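Local structure of NUDIX hydrolase (Nitrosomonas europaea, 2B0V) at residues L23-P28 against A110-D115. The protein probably hydrolyses phosphoanhydride bonds in substrates such as nucleoside di- and triphosphates and thiamine diphosphate, with magnesium as cofactor, as a Nudix hydrolase of the NudJ subfamily. Residues are numbered along the deposited sequence; the frame is centred on the assembly and turned at random.
Sequences LVEEIP and AWFSID
In the mixed sheet of the Nudix fold, strand 20-26 pairs antiparallel with strand 106-113, and Leu-23 and Ala-110 form a hydrogen-bonded pair there. Both bonds of the pair are made: Leu-23 N donates to Ala-110 O at 3.0 Å in a nearly straight bond, and Ala-110 N returns a bond of 3.0 Å to Leu-23 O. Past Ala-110, toward Phe-112, the strands part, the axes of the segments 23-26 and 110-113 lying 110° apart, and side chains carry the contact; in the other direction the backbone ladder goes on, Glu-25 bonding to Val-107 and Arg-108. Ala-110, with a lone methyl on the same face of the sheet as Leu-23, takes little room beside the larger groups. Phe-112 sends its ring back toward strand 20-26: CG stands anti to its own carbonyl carbon (chi1 -63°), which brings the CD2-CE2 side of the ring to Leu-23. The closest approach there is 3.8 Å, from Leu-23 CB to Phe-112 CD2, while Leu-23 CD1 lies 4.0 Å from the same ring carbon. A branched aliphatic chain suits this buried place, since it meets the ring and also Leu-35 of the adjoining strand, which Phe-112 touches too. At the far end of the ring the extended Glu-25 brings OE2 near the ring plane, 3.8 Å from Phe-112 CZ at the edge, with the carboxylate turned 46° from the ring. Its other oxygen, OE1, forms a salt bridge with Arg-108, two residues before Ala-110 on the same strand. An alanine in place of Phe-112 would probably open a gap over Leu-23 CB and take away the ring edge beside the Glu-25 carboxylate. The ring thus spans two chemistries, giving carbon contact to Leu-23 and its edge, probably only weakly attractive, to a carboxylate whose main charge partner is Arg-108.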
# COMPACT_ATOMS: atom_id res chain seq x y z
N LEU A 23 -1.65 8.46 -1.16
CA LEU A 23 -0.35 8.00 -0.72
C LEU A 23 -0.07 8.55 0.63
O LEU A 23 -0.73 9.50 1.08
CB LEU A 23 0.75 8.47 -1.69
CG LEU A 23 0.67 7.98 -3.15
CD1 LEU A 23 1.78 8.63 -4.04
CD2 LEU A 23 0.67 6.42 -3.26
N VAL A 24 0.96 8.02 1.26
CA VAL A 24 1.36 8.56 2.55
C VAL A 24 2.78 9.10 2.47
O VAL A 24 3.61 8.54 1.77
CB VAL A 24 1.25 7.53 3.71
CG1 VAL A 24 -0.21 7.13 3.95
CG2 VAL A 24 2.13 6.31 3.45
N GLU A 25 3.03 10.21 3.18
CA GLU A 25 4.40 10.62 3.50
C GLU A 25 4.68 10.08 4.89
O GLU A 25 3.90 10.29 5.82
CB GLU A 25 4.54 12.14 3.43
CG GLU A 25 4.29 12.61 2.00
CD GLU A 25 4.39 14.12 1.81
OE1 GLU A 25 4.15 14.88 2.78
OE2 GLU A 25 4.75 14.51 0.68
N GLU A 26 5.78 9.35 5.02
CA GLU A 26 6.06 8.59 6.24
C GLU A 26 7.55 8.66 6.56
O GLU A 26 8.38 8.93 5.69
CB GLU A 26 5.63 7.13 6.07
CG GLU A 26 6.43 6.39 4.98
CD GLU A 26 5.82 5.03 4.65
OE1 GLU A 26 4.64 4.80 5.03
OE2 GLU A 26 6.54 4.22 4.01
N ILE A 27 7.86 8.46 7.83
CA ILE A 27 9.26 8.43 8.26
C ILE A 27 9.48 7.02 8.82
O ILE A 27 9.15 6.76 9.98
CB ILE A 27 9.53 9.50 9.32
CG1 ILE A 27 9.19 10.88 8.76
CG2 ILE A 27 10.98 9.43 9.77
CD1 ILE A 27 9.33 12.03 9.76
N PRO A 28 10.02 6.10 7.98
CA PRO A 28 10.18 4.69 8.39
C PRO A 28 11.26 4.47 9.44
O PRO A 28 11.17 3.53 10.25
CB PRO A 28 10.60 3.97 7.09
CG PRO A 28 10.35 4.94 5.99
CD PRO A 28 10.49 6.32 6.60
N ALA A 110 -2.25 12.01 1.55
CA ALA A 110 -2.78 13.00 0.63
C ALA A 110 -2.92 12.43 -0.76
O ALA A 110 -2.43 11.31 -1.03
CB ALA A 110 -1.85 14.25 0.61
N TRP A 111 -3.56 13.19 -1.65
CA TRP A 111 -3.79 12.72 -3.03
C TRP A 111 -2.78 13.33 -3.98
O TRP A 111 -2.65 14.57 -3.99
CB TRP A 111 -5.19 13.10 -3.49
CG TRP A 111 -6.27 12.37 -2.69
CD1 TRP A 111 -6.84 12.78 -1.50
CD2 TRP A 111 -6.89 11.13 -3.02
NE1 TRP A 111 -7.78 11.86 -1.08
CE2 TRP A 111 -7.84 10.84 -2.01
CE3 TRP A 111 -6.74 10.23 -4.09
CZ2 TRP A 111 -8.60 9.64 -2.01
CZ3 TRP A 111 -7.52 9.08 -4.11
CH2 TRP A 111 -8.45 8.82 -3.08
N PHE A 112 -2.09 12.48 -4.76
CA PHE A 112 -1.05 12.99 -5.66
C PHE A 112 -1.33 12.59 -7.11
O PHE A 112 -1.68 11.45 -7.39
CB PHE A 112 0.32 12.39 -5.28
CG PHE A 112 0.80 12.76 -3.93
CD1 PHE A 112 1.77 13.78 -3.78
CD2 PHE A 112 0.33 12.08 -2.77
CE1 PHE A 112 2.26 14.08 -2.50
CE2 PHE A 112 0.82 12.39 -1.51
CZ PHE A 112 1.77 13.40 -1.37
N SER A 113 -1.08 13.51 -8.04
CA SER A 113 -1.17 13.21 -9.47
C SER A 113 0.06 12.44 -9.94
O SER A 113 1.11 12.46 -9.28
CB SER A 113 -1.23 14.53 -10.25
OG SER A 113 0.01 15.22 -10.11
N ILE A 114 -0.02 11.79 -11.10
CA ILE A 114 1.14 11.05 -11.60
C ILE A 114 2.37 11.97 -11.74
O ILE A 114 3.50 11.56 -11.44
CB ILE A 114 0.83 10.31 -12.93
CG1 ILE A 114 1.95 9.31 -13.24
CG2 ILE A 114 0.60 11.29 -14.09
CD1 ILE A 114 2.11 8.28 -12.18
N ASP A 115 2.16 13.21 -12.20
CA ASP A 115 3.30 14.12 -12.37
C ASP A 115 4.02 14.35 -11.05
O ASP A 115 5.26 14.34 -10.99
CB ASP A 115 2.88 15.45 -13.01
CG ASP A 115 2.69 15.32 -14.51
OD1 ASP A 115 2.64 14.17 -15.00
OD2 ASP A 115 2.60 16.35 -15.20